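Local coordinates for protein geranyltranstransferase (Marinomonas sp. MED121, PDB 4F62) that probably joins isopentenyl diphosphate to allylic diphosphates to build longer prenyl diphosphates, as polyprenyl synthases such as farnesyl-diphosphate synthase do, at residues 8-20 against 46-58. Numbering follows the deposited sequence.
Sequences FSTYTQSRVDQYL and KRIRPMLTYASAQ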
loop_
_atom_site.group_PDB
_atom_site.type_symbol
_atom_site.label_atom_id
_atom_site.label_comp_id
_atom_site.label_asym_id
_atom_site.label_seq_id
_atom_site.Cartn_x
_atom_site.Cartn_y
_atom_site.Cartn_z
ATOM N N PHE A 8 -12.477 24.281 14.212
ATOM C CA PHE A 8 -12.057 23.591 13.012
ATOM C C PHE A 8 -11.409 22.253 13.344
ATOM O O PHE A 8 -11.597 21.264 12.626
ATOM C CB PHE A 8 -11.093 24.460 12.205
ATOM C CG PHE A 8 -10.727 23.872 10.873
ATOM C CD1 PHE A 8 -11.545 24.063 9.766
ATOM C CD2 PHE A 8 -9.575 23.112 10.726
ATOM C CE1 PHE A 8 -11.209 23.507 8.526
ATOM C CE2 PHE A 8 -9.232 22.559 9.487
ATOM C CZ PHE A 8 -10.056 22.757 8.391
ATOM N N SER A 9 -10.630 22.210 14.422
ATOM C CA SER A 9 -9.989 20.950 14.808
ATOM C C SER A 9 -11.044 19.947 15.291
ATOM O O SER A 9 -11.009 18.773 14.940
ATOM C CB SER A 9 -8.915 21.177 15.894
ATOM O OG SER A 9 -9.505 21.629 17.094
ATOM N N THR A 10 -11.979 20.417 16.102
ATOM C CA THR A 10 -13.086 19.569 16.532
ATOM C C THR A 10 -13.868 19.023 15.324
ATOM O O THR A 10 -14.118 17.821 15.225
ATOM C CB THR A 10 -14.031 20.341 17.461
ATOM O OG1 THR A 10 -13.309 20.764 18.622
ATOM C CG2 THR A 10 -15.216 19.470 17.894
ATOM N N TYR A 11 -14.227 19.904 14.394
ATOM C CA TYR A 11 -14.979 19.490 13.202
ATOM C C TYR A 11 -14.251 18.417 12.385
ATOM O O TYR A 11 -14.824 17.358 12.072
ATOM C CB TYR A 11 -15.323 20.707 12.321
ATOM C CG TYR A 11 -16.015 20.337 11.017
ATOM C CD1 TYR A 11 -17.388 20.112 10.968
ATOM C CD2 TYR A 11 -15.291 20.215 9.842
ATOM C CE1 TYR A 11 -18.017 19.765 9.768
ATOM C CE2 TYR A 11 -15.902 19.862 8.645
ATOM C CZ TYR A 11 -17.262 19.643 8.613
ATOM O OH TYR A 11 -17.856 19.292 7.423
ATOM N N THR A 12 -12.993 18.685 12.034
ATOM C CA THR A 12 -12.253 17.774 11.163
ATOM C C THR A 12 -11.865 16.460 11.841
ATOM O O THR A 12 -11.847 15.405 11.204
ATOM C CB THR A 12 -11.000 18.453 10.559
ATOM O OG1 THR A 12 -10.185 18.949 11.616
ATOM C CG2 THR A 12 -11.413 19.624 9.692
ATOM N N GLN A 13 -11.510 16.528 13.118
ATOM C CA GLN A 13 -11.222 15.315 13.876
ATOM C C GLN A 13 -12.459 14.407 13.957
ATOM O O GLN A 13 -12.361 13.217 13.691
ATOM C CB GLN A 13 -10.681 15.666 15.276
ATOM C CG GLN A 13 -9.223 16.173 15.246
ATOM C CD GLN A 13 -8.790 16.918 16.517
ATOM O OE1 GLN A 13 -9.592 17.161 17.432
ATOM N NE2 GLN A 13 -7.511 17.292 16.566
ATOM N N SER A 14 -13.610 14.971 14.336
ATOM C CA SER A 14 -14.864 14.218 14.342
ATOM C C SER A 14 -15.152 13.668 12.946
ATOM O O SER A 14 -15.520 12.501 12.781
ATOM C CB SER A 14 -16.030 15.094 14.791
ATOM O OG SER A 14 -15.796 15.592 16.098
ATOM N N ARG A 15 -14.968 14.512 11.939
ATOM C CA ARG A 15 -15.279 14.117 10.575
ATOM C C ARG A 15 -14.399 12.960 10.090
ATOM O O ARG A 15 -14.917 11.958 9.571
ATOM C CB ARG A 15 -15.203 15.318 9.613
ATOM C CG ARG A 15 -15.644 14.978 8.193
ATOM C CD ARG A 15 -15.782 16.190 7.283
ATOM N NE ARG A 15 -16.024 15.750 5.909
ATOM C CZ ARG A 15 -16.825 16.362 5.043
ATOM N NH1 ARG A 15 -17.465 17.465 5.395
ATOM N NH2 ARG A 15 -16.985 15.862 3.821
ATOM N N VAL A 16 -13.079 13.063 10.254
ATOM C CA VAL A 16 -12.226 11.982 9.749
ATOM C C VAL A 16 -12.385 10.699 10.574
ATOM O O VAL A 16 -12.314 9.597 10.031
ATOM C CB VAL A 16 -10.731 12.400 9.575
ATOM C CG1 VAL A 16 -10.024 12.547 10.927
ATOM C CG2 VAL A 16 -9.987 11.395 8.685
ATOM N N ASP A 17 -12.620 10.845 11.877
ATOM C CA ASP A 17 -12.789 9.689 12.750
ATOM C C ASP A 17 -14.037 8.865 12.410
ATOM O O ASP A 17 -13.966 7.644 12.300
ATOM C CB ASP A 17 -12.819 10.113 14.220
ATOM C CG ASP A 17 -11.441 10.523 14.740
ATOM O OD1 ASP A 17 -10.454 10.406 13.979
ATOM O OD2 ASP A 17 -11.358 10.951 15.909
ATOM N N GLN A 18 -15.177 9.535 12.269
ATOM C CA GLN A 18 -16.403 8.866 11.838
ATOM C C GLN A 18 -16.234 8.200 10.474
ATOM O O GLN A 18 -16.716 7.090 10.250
ATOM C CB GLN A 18 -17.570 9.850 11.769
ATOM C CG GLN A 18 -18.262 10.113 13.084
ATOM C CD GLN A 18 -19.387 11.123 12.933
ATOM O OE1 GLN A 18 -20.533 10.756 12.657
ATOM N NE2 GLN A 18 -19.060 12.405 13.089
ATOM N N TYR A 19 -15.560 8.881 9.556
ATOM C CA TYR A 19 -15.404 8.362 8.204
ATOM C C TYR A 19 -14.503 7.125 8.190
ATOM O O TYR A 19 -14.811 6.134 7.538
ATOM C CB TYR A 19 -14.833 9.452 7.297
ATOM C CG TYR A 19 -14.678 9.056 5.850
ATOM C CD1 TYR A 19 -15.749 9.141 4.969
ATOM C CD2 TYR A 19 -13.451 8.626 5.357
ATOM C CE1 TYR A 19 -15.603 8.798 3.637
ATOM C CE2 TYR A 19 -13.296 8.270 4.030
ATOM C CZ TYR A 19 -14.366 8.357 3.176
ATOM O OH TYR A 19 -14.215 8.011 1.849
ATOM N N LEU A 20 -13.387 7.185 8.913
ATOM C CA LEU A 20 -12.521 6.015 9.059
ATOM C C LEU A 20 -13.316 4.826 9.611
ATOM O O LEU A 20 -13.249 3.724 9.064
ATOM C CB LEU A 20 -11.315 6.325 9.960
ATOM C CG LEU A 20 -10.178 7.118 9.322
ATOM C CD1 LEU A 20 -9.306 7.748 10.420
ATOM C CD2 LEU A 20 -9.347 6.204 8.396
ATOM N N LYS A 46 -3.685 13.583 16.983
ATOM C CA LYS A 46 -4.365 14.867 16.757
ATOM C C LYS A 46 -4.881 15.131 15.324
ATOM O O LYS A 46 -5.493 16.177 15.065
ATOM C CB LYS A 46 -3.491 16.030 17.241
ATOM C CG LYS A 46 -3.279 16.054 18.757
ATOM C CD LYS A 46 -4.614 15.944 19.507
ATOM C CE LYS A 46 -4.454 16.145 21.012
ATOM N NZ LYS A 46 -4.249 17.578 21.382
ATOM N N ARG A 47 -4.654 14.182 14.417
ATOM C CA ARG A 47 -5.147 14.271 13.030
ATOM C C ARG A 47 -4.643 15.502 12.259
ATOM O O ARG A 47 -5.389 16.106 11.472
ATOM C CB ARG A 47 -6.684 14.261 12.990
ATOM C CG ARG A 47 -7.333 13.199 13.832
ATOM C CD ARG A 47 -6.799 11.831 13.473
ATOM N NE ARG A 47 -7.688 10.785 13.971
ATOM C CZ ARG A 47 -7.325 9.526 14.194
ATOM N NH1 ARG A 47 -6.073 9.141 13.978
ATOM N NH2 ARG A 47 -8.218 8.651 14.642
ATOM N N ILE A 48 -3.390 15.874 12.496
ATOM C CA ILE A 48 -2.774 17.009 11.818
ATOM C C ILE A 48 -2.908 16.894 10.304
ATOM O O ILE A 48 -3.260 17.856 9.614
ATOM C CB ILE A 48 -1.281 17.063 12.122
ATOM C CG1 ILE A 48 -1.055 17.301 13.613
ATOM C CG2 ILE A 48 -0.614 18.123 11.285
ATOM C CD1 ILE A 48 -1.682 18.535 14.111
ATOM N N ARG A 49 -2.631 15.709 9.779
ATOM C CA ARG A 49 -2.684 15.533 8.329
ATOM C C ARG A 49 -4.106 15.628 7.763
ATOM O O ARG A 49 -4.332 16.323 6.767
ATOM C CB ARG A 49 -1.927 14.259 7.909
ATOM C CG ARG A 49 -0.415 14.408 8.187
ATOM C CD ARG A 49 0.334 13.076 8.291
ATOM N NE ARG A 49 1.677 13.270 8.862
ATOM C CZ ARG A 49 1.924 13.492 10.154
ATOM N NH1 ARG A 49 0.920 13.552 11.026
ATOM N NH2 ARG A 49 3.174 13.651 10.575
ATOM N N PRO A 50 -5.077 14.938 8.386
ATOM C CA PRO A 50 -6.450 15.277 7.981
ATOM C C PRO A 50 -6.797 16.772 8.089
ATOM O O PRO A 50 -7.381 17.311 7.143
ATOM C CB PRO A 50 -7.304 14.445 8.940
ATOM C CG PRO A 50 -6.486 13.177 9.092
ATOM C CD PRO A 50 -5.031 13.684 9.164
ATOM N N MET A 51 -6.448 17.434 9.189
ATOM C CA MET A 51 -6.754 18.860 9.316
ATOM C C MET A 51 -6.196 19.693 8.155
ATOM O O MET A 51 -6.899 20.528 7.596
ATOM C CB MET A 51 -6.283 19.413 10.670
ATOM C CG MET A 51 -7.058 18.823 11.841
ATOM S SD MET A 51 -6.798 19.651 13.426
ATOM C CE MET A 51 -5.089 19.228 13.724
ATOM N N LEU A 52 -4.940 19.455 7.785
ATOM C CA LEU A 52 -4.337 20.144 6.645
ATOM C C LEU A 52 -5.091 19.849 5.354
ATOM O O LEU A 52 -5.270 20.733 4.521
ATOM C CB LEU A 52 -2.881 19.705 6.461
ATOM C CG LEU A 52 -1.878 20.233 7.487
ATOM C CD1 LEU A 52 -0.548 19.509 7.300
ATOM C CD2 LEU A 52 -1.703 21.750 7.348
ATOM N N THR A 53 -5.516 18.601 5.181
ATOM C CA THR A 53 -6.229 18.198 3.969
ATOM C C THR A 53 -7.549 18.949 3.833
ATOM O O THR A 53 -7.862 19.513 2.774
ATOM C CB THR A 53 -6.496 16.685 3.967
ATOM O OG1 THR A 53 -5.266 15.999 4.236
ATOM C CG2 THR A 53 -7.048 16.217 2.602
ATOM N N TYR A 54 -8.328 18.971 4.909
ATOM C CA TYR A 54 -9.614 19.654 4.858
ATOM C C TYR A 54 -9.413 21.157 4.706
ATOM O O TYR A 54 -10.212 21.820 4.037
ATOM C CB TYR A 54 -10.437 19.372 6.115
ATOM C CG TYR A 54 -10.966 17.960 6.209
ATOM C CD1 TYR A 54 -11.901 17.481 5.292
ATOM C CD2 TYR A 54 -10.556 17.111 7.232
ATOM C CE1 TYR A 54 -12.400 16.181 5.382
ATOM C CE2 TYR A 54 -11.053 15.808 7.333
ATOM C CZ TYR A 54 -11.974 15.352 6.413
ATOM O OH TYR A 54 -12.466 14.070 6.525
ATOM N N ALA A 55 -8.366 21.693 5.345
ATOM C CA ALA A 55 -8.099 23.143 5.306
ATOM C C ALA A 55 -7.739 23.596 3.896
ATOM O O ALA A 55 -8.143 24.667 3.451
ATOM C CB ALA A 55 -6.970 23.527 6.282
ATOM N N SER A 56 -6.971 22.775 3.191
ATOM C CA SER A 56 -6.560 23.110 1.832
ATOM C C SER A 56 -7.733 23.025 0.866
ATOM O O SER A 56 -7.882 23.880 -0.007
ATOM C CB SER A 56 -5.441 22.182 1.366
ATOM O OG SER A 56 -4.348 22.302 2.252
ATOM N N ALA A 57 -8.563 21.994 1.018
ATOM C CA ALA A 57 -9.777 21.883 0.205
ATOM C C ALA A 57 -10.641 23.129 0.373
ATOM O O ALA A 57 -11.157 23.675 -0.601
ATOM C CB ALA A 57 -10.571 20.635 0.573
ATOM N N GLN A 58 -10.790 23.582 1.615
ATOM C CA GLN A 58 -11.593 24.764 1.914
ATOM C C GLN A 58 -11.009 26.023 1.302
ATOM O O GLN A 58 -11.737 26.892 0.832
ATOM C CB GLN A 58 -11.700 24.952 3.419
ATOM C CG GLN A 58 -12.766 24.122 4.047
ATOM C CD GLN A 58 -13.303 24.776 5.288
ATOM O OE1 GLN A 58 -12.600 25.547 5.947
ATOM N NE2 GLN A 58 -14.563 24.494 5.605
#
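Y54 of helix 48-58 lies against T12, R15 and V16 of helix 8-20, where two helices of the all-helical isoprenoid synthase fold cross at 106°. Its flat ring suits aliphatic neighbours: the methyl and CB of T12 meet CD2, the V16 CB sits at the ring edge, and the extended R15 chain crosses the phenol end obliquely. D68 OD1 of helix 65-86 is hydrogen-bonded to the Y54 hydroxyl and forms a salt bridge with R15 NE. F8, with CG anti to the backbone N (chi1 -174°), turns its edge to helix 48-58, bringing CZ within 3.6 Å of A55 N; small A55 leaves room for it, while the methyl of T12, one turn on in the same helix, lies over one ring face, toward its rim. V16 fits branched methyls against the P50 ring. R47 grips D17 side-on, NE reaching the syn lone pair of OD1 at 2.8 Å. NH2 meets that same oxygen from above the carboxylate plane, and NH1 forms a salt bridge with E75 of helix 65-86. An alanine in place of R47 would probably leave the D17 and E75 carboxylates without this cation. Q13, long enough to span the gap, gives NE2 to K46 O at 2.8 Å, from above the carbonyl plane.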